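Local structure of thiosulfate sulfurtransferase YnjE (Escherichia coli, 2WLR) at residues K21-P27 and A48-A53; D147-I151 and H198-T204; Y209-V213 and L233-W238. The protein catalyses the transfer of a sulfur atom from thiosulfate to cyanide, yielding thiocyanate and sulfite, as a periplasmic monomer with three rhodanese regions. All blocks are in the same frame, centred on the assembly; numbering follows the deposited sequence.

The three contacts come in series along the chain. Contact 1 lies in the first rhodanese region, where strands 21-24 and 49-50 pair in parallel. Contacts 2 and 3 belong to the second region and its five-stranded parallel sheet: contact 2 at the start of strand 148-154, contact 3 at the C-terminal ends of strands 205-209 and 231-234. Their centres are about 18 Å apart, and Ile151 O faces Tyr209 N across adjacent strands. Contact 1 is about 22 Å from contact 3 and 35 Å from contact 2, centre to centre. Contact 3 lies where the second region meets helix 369-380 of the third, which holds the catalytic Cys365; contacts 1 and 2 lie away from that site.

Contact 1 (K21-P27 and A48-A53); sequences KAIDTRP and ALNLSA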
loop_
_atom_site.group_PDB
_atom_site.type_symbol
_atom_site.label_atom_id
_atom_site.label_comp_id
_atom_site.label_asym_id
_atom_site.label_seq_id
_atom_site.Cartn_x
_atom_site.Cartn_y
_atom_site.Cartn_z
ATOM N N LYS A 21 -2.327 0.001 -25.953
ATOM C CA LYS A 21 -1.993 -0.135 -24.546
ATOM C C LYS A 21 -1.403 -1.526 -24.280
ATOM O O LYS A 21 -1.853 -2.521 -24.843
ATOM C CB LYS A 21 -3.235 0.073 -23.681
ATOM C CG LYS A 21 -3.713 1.535 -23.661
ATOM C CD LYS A 21 -4.979 1.738 -22.838
ATOM C CE LYS A 21 -5.483 3.171 -22.965
ATOM N NZ LYS A 21 -6.015 3.436 -24.337
ATOM N N ALA A 22 -0.365 -1.566 -23.457
ATOM C CA ALA A 22 0.228 -2.833 -23.016
ATOM C C ALA A 22 -0.413 -3.275 -21.690
ATOM O O ALA A 22 -0.726 -2.455 -20.831
ATOM C CB ALA A 22 1.753 -2.682 -22.877
ATOM N N ILE A 23 -0.559 -4.596 -21.544
ATOM C CA ILE A 23 -1.122 -5.169 -20.314
ATOM C C ILE A 23 -0.185 -6.278 -19.808
ATOM O O ILE A 23 0.081 -7.261 -20.490
ATOM C CB ILE A 23 -2.519 -5.766 -20.500
ATOM C CG1 ILE A 23 -3.471 -4.689 -21.025
ATOM C CG2 ILE A 23 -2.968 -6.383 -19.189
ATOM C CD1 ILE A 23 -4.913 -5.173 -21.250
ATOM N N ASP A 24 0.342 -6.037 -18.615
ATOM C CA ASP A 24 1.255 -6.921 -17.899
ATOM C C ASP A 24 0.389 -7.887 -17.107
ATOM O O ASP A 24 -0.377 -7.470 -16.231
ATOM C CB ASP A 24 2.102 -6.030 -16.986
ATOM C CG ASP A 24 3.245 -6.737 -16.318
ATOM O OD1 ASP A 24 3.168 -7.919 -15.997
ATOM O OD2 ASP A 24 4.291 -6.060 -16.084
ATOM N N THR A 25 0.449 -9.162 -17.456
ATOM C CA THR A 25 -0.382 -10.204 -16.858
ATOM C C THR A 25 0.237 -10.913 -15.649
ATOM O O THR A 25 -0.347 -11.837 -15.105
ATOM C CB THR A 25 -0.801 -11.234 -17.920
ATOM O OG1 THR A 25 0.333 -12.002 -18.309
ATOM C CG2 THR A 25 -1.480 -10.542 -19.134
ATOM N N ARG A 26 1.384 -10.412 -15.193
ATOM C CA ARG A 26 2.063 -10.988 -14.051
ATOM C C ARG A 26 1.472 -10.458 -12.735
ATOM O O ARG A 26 0.825 -9.446 -12.730
ATOM C CB ARG A 26 3.531 -10.561 -14.099
ATOM C CG ARG A 26 4.275 -11.079 -15.298
ATOM C CD ARG A 26 5.704 -10.608 -15.335
ATOM N NE ARG A 26 5.740 -9.166 -15.438
ATOM C CZ ARG A 26 6.850 -8.440 -15.344
ATOM N NH1 ARG A 26 8.029 -9.021 -15.127
ATOM N NH2 ARG A 26 6.787 -7.140 -15.407
ATOM N N PRO A 27 1.767 -11.110 -11.618
ATOM C CA PRO A 27 1.377 -10.535 -10.329
ATOM C C PRO A 27 1.990 -9.146 -10.135
ATOM O O PRO A 27 3.031 -8.798 -10.705
ATOM C CB PRO A 27 1.944 -11.526 -9.311
ATOM C CG PRO A 27 2.001 -12.801 -10.040
ATOM C CD PRO A 27 2.345 -12.460 -11.452
ATOM N N ALA A 48 2.167 0.606 -19.183
ATOM C CA ALA A 48 1.438 -0.663 -19.135
ATOM C C ALA A 48 0.456 -0.652 -17.981
ATOM O O ALA A 48 0.685 -0.061 -16.932
ATOM C CB ALA A 48 2.362 -1.843 -18.907
ATOM N N LEU A 49 -0.629 -1.365 -18.227
ATOM C CA LEU A 49 -1.604 -1.701 -17.196
ATOM C C LEU A 49 -1.192 -3.038 -16.572
ATOM O O LEU A 49 -0.492 -3.836 -17.209
ATOM C CB LEU A 49 -3.035 -1.800 -17.794
ATOM C CG LEU A 49 -3.480 -0.573 -18.601
ATOM C CD1 LEU A 49 -4.888 -0.792 -19.136
ATOM C CD2 LEU A 49 -3.377 0.723 -17.781
ATOM N N ASN A 50 -1.665 -3.303 -15.362
ATOM C CA ASN A 50 -1.452 -4.591 -14.699
ATOM C C ASN A 50 -2.817 -5.260 -14.580
ATOM O O ASN A 50 -3.737 -4.753 -13.891
ATOM C CB ASN A 50 -0.863 -4.379 -13.318
ATOM C CG ASN A 50 -0.333 -5.676 -12.649
ATOM O OD1 ASN A 50 -0.026 -6.708 -13.336
ATOM N ND2 ASN A 50 -0.219 -5.625 -11.368
ATOM N N LEU A 51 -2.918 -6.422 -15.190
ATOM C CA LEU A 51 -4.105 -7.259 -15.040
ATOM C C LEU A 51 -3.595 -8.658 -14.818
ATOM O O LEU A 51 -3.369 -9.411 -15.774
ATOM C CB LEU A 51 -5.022 -7.182 -16.262
ATOM C CG LEU A 51 -6.373 -7.898 -16.145
ATOM C CD1 LEU A 51 -7.210 -7.406 -14.966
ATOM C CD2 LEU A 51 -7.185 -7.774 -17.445
ATOM N N SER A 52 -3.341 -8.985 -13.570
ATOM C CA SER A 52 -2.749 -10.274 -13.235
ATOM C C SER A 52 -3.715 -11.406 -13.516
ATOM O O SER A 52 -4.860 -11.368 -13.034
ATOM C CB SER A 52 -2.321 -10.289 -11.801
ATOM O OG SER A 52 -1.664 -11.488 -11.510
ATOM N N ALA A 53 -3.264 -12.443 -14.208
ATOM C CA ALA A 53 -4.132 -13.604 -14.462
ATOM C C ALA A 53 -4.620 -14.204 -13.154
ATOM O O ALA A 53 -5.707 -14.723 -13.103
ATOM C CB ALA A 53 -3.433 -14.676 -15.290
HETATM O O HOH W 1 -0.619 -13.781 -12.760
#
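Ile23 and Leu51 lie side by side and point the same way: with CG2 of Ile23 anti to its backbone N, that methyl rests 3.7 Å from Leu51 CB. Beneath them the backbones pair in parallel. Leu49 N donates to Ala22 O, Asp24 N reaches Leu49 O at 2.7 Å, and Leu51 N returns to Asp24 O. Past the strand ends the pairing runs on through Ala53 N to Thr25 O, 3.1 Å. Asp24 turns to the sheet face opposite Ile23, its CG anti to the backbone N (chi1 -171°), which carries the carboxylate along the chain to Arg26. The guanidinium grips it side-on: NE meets OD1 at 2.9 Å and NH2 the syn lone pair of OD2 at 2.8 Å, while Arg26 N takes the anti lone pair of OD1 in an Asx turn. With alanine in place of Asp24, the buried Arg26 would probably lack its carboxylate mate, and the turn its acceptor. NH1 goes to Gln36, and NH2 has Gly43 O as a second partner. Pro27 stands at the N-cap position of helix 28-32, the connection of a beta-alpha-beta unit between strands 21-24 and 49-50 in the first rhodanese region.

Contact 2 (D147-I151 and H198-T204); sequences DWKVI and HGIRHDT
Lys149 leaves its strand with CB directed at the 198-204 loop, and its chain is bent to fit there. CG, anti to the carbonyl carbon, lies 3.7 Å from the methyl CG2 of Thr204. A bend at chi2 (-68°) then turns CD away from the threonine. CE comes next, 3.3 Å from Gly199 O and 3.6 Å from His198 O. The chain bends again at chi4 (-100°), and the tip, Lys149 NZ, gives Gly199 O only a weak hydrogen bond of 3.2 Å. Closer to the solvent, Asp147 meets Arg201. The guanidinium approaches end-on, NH1 and NH2 each giving one hydrogen to OD2, which lies in the guanidinium plane although the carboxylate itself is turned 68° to it. NE of Arg201 turns instead to OD1 of Asp203 at 2.8 Å, and NH1 has a further salt bridge to Glu259, so one arginine links three carboxylates and probably eases their mutual repulsion. Thr204 OG1 stands over one guanidinium face and accepts from Arg201 N at 2.9 Å, bracing the type I turn from Arg201 to Thr204, which Thr204 N to Arg201 O also closes. Deeper in, Ile151 and Ile200 reach tip to tip, CD1 to CD1 3.9 Å. The loop begins where a Schellman motif, with Gly199 at C-prime, ends helix 188-197, and runs into strand 205-209; that strand pairs with strand 148-154, whose other neighbour is strand 170-173, while Trp148 and Val150 pack on helix 128-135.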
loop_
_atom_site.group_PDB
_atom_site.type_symbol
_atom_site.label_atom_id
_atom_site.label_comp_id
_atom_site.label_asym_id
_atom_site.label_seq_id
_atom_site.Cartn_x
_atom_site.Cartn_y
_atom_site.Cartn_z
ATOM N N ASP A 147 20.903 -6.907 10.039
ATOM C CA ASP A 147 19.903 -7.609 10.815
ATOM C C ASP A 147 18.489 -7.274 10.321
ATOM O O ASP A 147 18.225 -6.155 9.883
ATOM C CB ASP A 147 20.025 -7.217 12.299
ATOM C CG ASP A 147 21.292 -7.750 12.958
ATOM O OD1 ASP A 147 21.853 -8.757 12.481
ATOM O OD2 ASP A 147 21.697 -7.160 13.982
ATOM N N TRP A 148 17.610 -8.259 10.405
ATOM C CA TRP A 148 16.210 -8.083 10.037
ATOM C C TRP A 148 15.278 -8.839 10.979
ATOM O O TRP A 148 15.631 -9.852 11.605
ATOM C CB TRP A 148 15.974 -8.463 8.554
ATOM C CG TRP A 148 16.397 -9.871 8.156
ATOM C CD1 TRP A 148 17.611 -10.254 7.634
ATOM C CD2 TRP A 148 15.604 -11.051 8.210
ATOM N NE1 TRP A 148 17.625 -11.592 7.410
ATOM C CE2 TRP A 148 16.404 -12.116 7.744
ATOM C CE3 TRP A 148 14.309 -11.318 8.632
ATOM C CZ2 TRP A 148 15.943 -13.433 7.692
ATOM C CZ3 TRP A 148 13.847 -12.620 8.583
ATOM C CH2 TRP A 148 14.663 -13.667 8.119
ATOM N N LYS A 149 14.056 -8.323 11.073
ATOM C CA LYS A 149 12.992 -8.886 11.854
ATOM C C LYS A 149 11.740 -8.928 10.982
ATOM O O LYS A 149 11.500 -7.971 10.212
ATOM C CB LYS A 149 12.708 -8.002 13.074
ATOM C CG LYS A 149 13.863 -7.757 14.015
ATOM C CD LYS A 149 14.247 -9.039 14.732
ATOM C CE LYS A 149 14.875 -8.793 16.123
ATOM N NZ LYS A 149 16.340 -8.884 16.063
ATOM N N VAL A 150 10.946 -9.973 11.136
ATOM C CA VAL A 150 9.600 -10.073 10.584
ATOM C C VAL A 150 8.608 -10.052 11.734
ATOM O O VAL A 150 8.785 -10.753 12.721
ATOM C CB VAL A 150 9.410 -11.328 9.752
ATOM C CG1 VAL A 150 7.979 -11.409 9.212
ATOM C CG2 VAL A 150 10.408 -11.339 8.596
ATOM N N ILE A 151 7.591 -9.213 11.639
ATOM C CA ILE A 151 6.682 -8.969 12.742
ATOM C C ILE A 151 5.264 -8.870 12.253
ATOM O O ILE A 151 4.969 -8.055 11.351
ATOM C CB ILE A 151 7.035 -7.660 13.469
ATOM C CG1 ILE A 151 8.531 -7.611 13.850
ATOM C CG2 ILE A 151 6.205 -7.510 14.730
ATOM C CD1 ILE A 151 8.911 -6.483 14.754
ATOM N N HIS A 198 11.364 -5.440 21.343
ATOM C CA HIS A 198 11.263 -6.238 20.125
ATOM C C HIS A 198 12.583 -6.356 19.342
ATOM O O HIS A 198 12.596 -6.870 18.219
ATOM C CB HIS A 198 10.135 -5.697 19.243
ATOM C CG HIS A 198 8.796 -5.843 19.874
ATOM N ND1 HIS A 198 8.069 -7.012 19.817
ATOM C CD2 HIS A 198 8.092 -4.994 20.654
ATOM C CE1 HIS A 198 6.946 -6.859 20.496
ATOM N NE2 HIS A 198 6.939 -5.642 21.026
ATOM N N GLY A 199 13.705 -5.939 19.931
ATOM C CA GLY A 199 15.014 -6.178 19.347
ATOM C C GLY A 199 15.308 -5.412 18.091
ATOM O O GLY A 199 16.006 -5.893 17.206
ATOM N N ILE A 200 14.770 -4.200 18.013
ATOM C CA ILE A 200 14.899 -3.350 16.838
ATOM C C ILE A 200 15.836 -2.170 17.118
ATOM O O ILE A 200 15.553 -1.347 18.012
ATOM C CB ILE A 200 13.530 -2.805 16.409
ATOM C CG1 ILE A 200 12.553 -3.963 16.132
ATOM C CG2 ILE A 200 13.688 -1.887 15.184
ATOM C CD1 ILE A 200 11.070 -3.529 15.992
ATOM N N ARG A 201 16.961 -2.072 16.399
ATOM C CA ARG A 201 17.779 -0.861 16.384
ATOM C C ARG A 201 17.410 -0.030 15.169
ATOM O O ARG A 201 16.678 -0.497 14.265
ATOM C CB ARG A 201 19.269 -1.195 16.296
ATOM C CG ARG A 201 19.787 -2.085 17.368
ATOM C CD ARG A 201 21.317 -2.180 17.287
ATOM N NE ARG A 201 21.708 -2.574 15.936
ATOM C CZ ARG A 201 21.771 -3.825 15.483
ATOM N NH1 ARG A 201 21.530 -4.870 16.277
ATOM N NH2 ARG A 201 22.120 -4.037 14.213
ATOM N N HIS A 202 17.994 1.157 15.077
ATOM C CA HIS A 202 17.703 2.023 13.936
ATOM C C HIS A 202 18.110 1.368 12.593
ATOM O O HIS A 202 17.519 1.657 11.545
ATOM C CB HIS A 202 18.340 3.403 14.124
ATOM C CG HIS A 202 19.790 3.479 13.746
ATOM N ND1 HIS A 202 20.795 2.958 14.532
ATOM C CD2 HIS A 202 20.400 4.033 12.673
ATOM C CE1 HIS A 202 21.966 3.191 13.956
ATOM N NE2 HIS A 202 21.750 3.848 12.830
ATOM N N ASP A 203 19.109 0.498 12.640
ATOM C CA ASP A 203 19.651 -0.156 11.454
ATOM C C ASP A 203 19.202 -1.600 11.321
ATOM O O ASP A 203 19.770 -2.356 10.530
ATOM C CB ASP A 203 21.196 -0.064 11.421
ATOM C CG ASP A 203 21.865 -0.692 12.624
ATOM O OD1 ASP A 203 21.186 -1.096 13.587
ATOM O OD2 ASP A 203 23.123 -0.763 12.579
ATOM N N THR A 204 18.165 -1.996 12.060
ATOM C CA THR A 204 17.509 -3.269 11.860
ATOM C C THR A 204 16.407 -3.087 10.824
ATOM O O THR A 204 15.579 -2.173 10.964
ATOM C CB THR A 204 16.817 -3.760 13.134
ATOM O OG1 THR A 204 17.757 -3.769 14.221
ATOM C CG2 THR A 204 16.210 -5.163 12.949
HETATM O O HOH W 2 19.312 -4.377 7.887
HETATM O O HOH W 3 21.730 -4.485 11.206
#

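Contact 3 (Y209-V213 and L233-W238); sequences YGRDV and LLDGGW
Trp238 packs against Tyr209 and Arg211. Tyr209 runs alongside it, pointing the same way; its CE2 is 3.8 Å from Trp238 CE3, and its CB rests on Leu234 CB. The tyrosine hydroxyl continues to Ile166 N. Val213, first residue of helix 213-226, sets CG2 3.7 Å from Gly237 N and from Gly236 C, while CG1 leans toward Leu233 CD1; on the side of the third domain, Glu373 and Tyr377 of helix 369-380 also touch Val213. Over one face of the indole of Trp238 comes Arg211, the guanidinium lying nearly flat on it with planes about 23° apart. Arg211 CZ sits 3.6 Å from the centroid of the five-membered ring of Trp238, almost on the ring normal, a cation-pi stack. The arginine chain bends at chi2 and is extended beyond it, which lays CD as well as the charged group along the indole. NH1 is held by a salt bridge to Glu152 and a hydrogen bond to Ser164 O, which should help fix how the flat group is turned. The loop joining strand 205-209 to helix 213-226 thus carries one side of the contact in the second rhodanese domain; in the third domain the corresponding loop, between strand 360-363 and helix 369-380, carries the active-site Cys365. Facing this loop is a type II turn, Leu234 to Gly237, closed by Gly237 N to Leu234 O. Just past the turn, Trp238 N gives Gly210 O a straight bond of 2.9 Å, though the donor stands above the carbonyl plane. The approach is close here: a CB on Gly237 would fall only 2.5 Å from Gly210 O. A water bridges Arg211 O and Gly236 O.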
loop_
_atom_site.group_PDB
_atom_site.type_symbol
_atom_site.label_atom_id
_atom_site.label_comp_id
_atom_site.label_asym_id
_atom_site.label_seq_id
_atom_site.Cartn_x
_atom_site.Cartn_y
_atom_site.Cartn_z
ATOM N N TYR A 209 3.732 -7.320 8.765
ATOM C CA TYR A 209 2.540 -7.783 8.071
ATOM C C TYR A 209 1.404 -7.852 9.024
ATOM O O TYR A 209 1.588 -7.900 10.227
ATOM C CB TYR A 209 2.726 -9.140 7.372
ATOM C CG TYR A 209 2.745 -10.348 8.314
ATOM C CD1 TYR A 209 3.895 -10.726 8.990
ATOM C CD2 TYR A 209 1.595 -11.100 8.515
ATOM C CE1 TYR A 209 3.875 -11.832 9.854
ATOM C CE2 TYR A 209 1.595 -12.185 9.361
ATOM C CZ TYR A 209 2.720 -12.538 10.015
ATOM O OH TYR A 209 2.711 -13.629 10.879
ATOM N N GLY A 210 0.212 -7.849 8.479
ATOM C CA GLY A 210 -0.982 -7.990 9.302
ATOM C C GLY A 210 -1.996 -8.848 8.598
ATOM O O GLY A 210 -1.921 -9.051 7.412
ATOM N N ARG A 211 -2.978 -9.343 9.341
ATOM C CA ARG A 211 -4.144 -9.895 8.711
ATOM C C ARG A 211 -4.844 -8.759 7.954
ATOM O O ARG A 211 -5.430 -8.984 6.910
ATOM C CB ARG A 211 -5.105 -10.542 9.724
ATOM C CG ARG A 211 -5.080 -12.099 9.731
ATOM C CD ARG A 211 -3.896 -12.703 10.472
ATOM N NE ARG A 211 -3.967 -14.169 10.407
ATOM C CZ ARG A 211 -3.080 -15.031 10.902
ATOM N NH1 ARG A 211 -1.994 -14.626 11.540
ATOM N NH2 ARG A 211 -3.316 -16.314 10.726
ATOM N N ASP A 212 -4.742 -7.538 8.475
ATOM C CA ASP A 212 -5.140 -6.336 7.735
ATOM C C ASP A 212 -3.883 -5.491 7.553
ATOM O O ASP A 212 -3.141 -5.252 8.504
ATOM C CB ASP A 212 -6.164 -5.521 8.523
ATOM C CG ASP A 212 -7.426 -6.311 8.847
ATOM O OD1 ASP A 212 -7.990 -6.999 7.958
ATOM O OD2 ASP A 212 -7.855 -6.212 10.015
ATOM N N VAL A 213 -3.672 -5.001 6.334
ATOM C CA VAL A 213 -2.466 -4.260 6.025
ATOM C C VAL A 213 -2.361 -3.022 6.904
ATOM O O VAL A 213 -1.267 -2.684 7.335
ATOM C CB VAL A 213 -2.432 -3.893 4.537
ATOM C CG1 VAL A 213 -1.308 -2.920 4.242
ATOM C CG2 VAL A 213 -2.274 -5.166 3.675
ATOM N N LEU A 233 6.656 -3.532 4.248
ATOM C CA LEU A 233 5.379 -4.225 4.471
ATOM C C LEU A 233 5.312 -5.402 3.558
ATOM O O LEU A 233 5.754 -5.345 2.421
ATOM C CB LEU A 233 4.189 -3.357 4.080
ATOM C CG LEU A 233 3.911 -2.112 4.897
ATOM C CD1 LEU A 233 2.676 -1.379 4.309
ATOM C CD2 LEU A 233 3.717 -2.450 6.375
ATOM N N LEU A 234 4.675 -6.459 4.026
ATOM C CA LEU A 234 4.219 -7.505 3.115
ATOM C C LEU A 234 2.957 -7.056 2.390
ATOM O O LEU A 234 1.918 -6.883 2.986
ATOM C CB LEU A 234 3.948 -8.816 3.859
ATOM C CG LEU A 234 3.377 -9.989 3.067
ATOM C CD1 LEU A 234 4.292 -10.382 1.886
ATOM C CD2 LEU A 234 3.147 -11.199 3.961
ATOM N N ASP A 235 3.069 -6.911 1.081
ATOM C CA ASP A 235 1.990 -6.373 0.239
ATOM C C ASP A 235 0.828 -7.357 0.311
ATOM O O ASP A 235 1.017 -8.542 0.044
ATOM C CB ASP A 235 2.535 -6.255 -1.183
ATOM C CG ASP A 235 1.658 -5.437 -2.118
ATOM O OD1 ASP A 235 0.716 -4.769 -1.668
ATOM O OD2 ASP A 235 1.959 -5.524 -3.325
ATOM N N GLY A 236 -0.341 -6.874 0.727
ATOM C CA GLY A 236 -1.514 -7.710 0.825
ATOM C C GLY A 236 -1.638 -8.464 2.136
ATOM O O GLY A 236 -2.677 -9.092 2.414
ATOM N N GLY A 237 -0.612 -8.398 2.963
ATOM C CA GLY A 237 -0.662 -8.994 4.277
ATOM C C GLY A 237 -0.613 -10.498 4.325
ATOM O O GLY A 237 -0.243 -11.170 3.388
ATOM N N TRP A 238 -1.052 -11.014 5.467
ATOM C CA TRP A 238 -1.044 -12.436 5.753
ATOM C C TRP A 238 -1.703 -13.290 4.693
ATOM O O TRP A 238 -1.227 -14.373 4.414
ATOM C CB TRP A 238 -1.745 -12.668 7.088
ATOM C CG TRP A 238 -2.118 -14.116 7.293
ATOM C CD1 TRP A 238 -3.361 -14.647 7.166
ATOM C CD2 TRP A 238 -1.230 -15.210 7.591
ATOM N NE1 TRP A 238 -3.311 -16.010 7.373
ATOM C CE2 TRP A 238 -2.016 -16.376 7.632
ATOM C CE3 TRP A 238 0.156 -15.323 7.777
ATOM C CZ2 TRP A 238 -1.472 -17.638 7.925
ATOM C CZ3 TRP A 238 0.696 -16.580 8.072
ATOM C CH2 TRP A 238 -0.134 -17.718 8.124
HETATM O O HOH W 4 1.003 -6.303 5.563
HETATM O O HOH W 5 -4.012 -10.167 4.733
#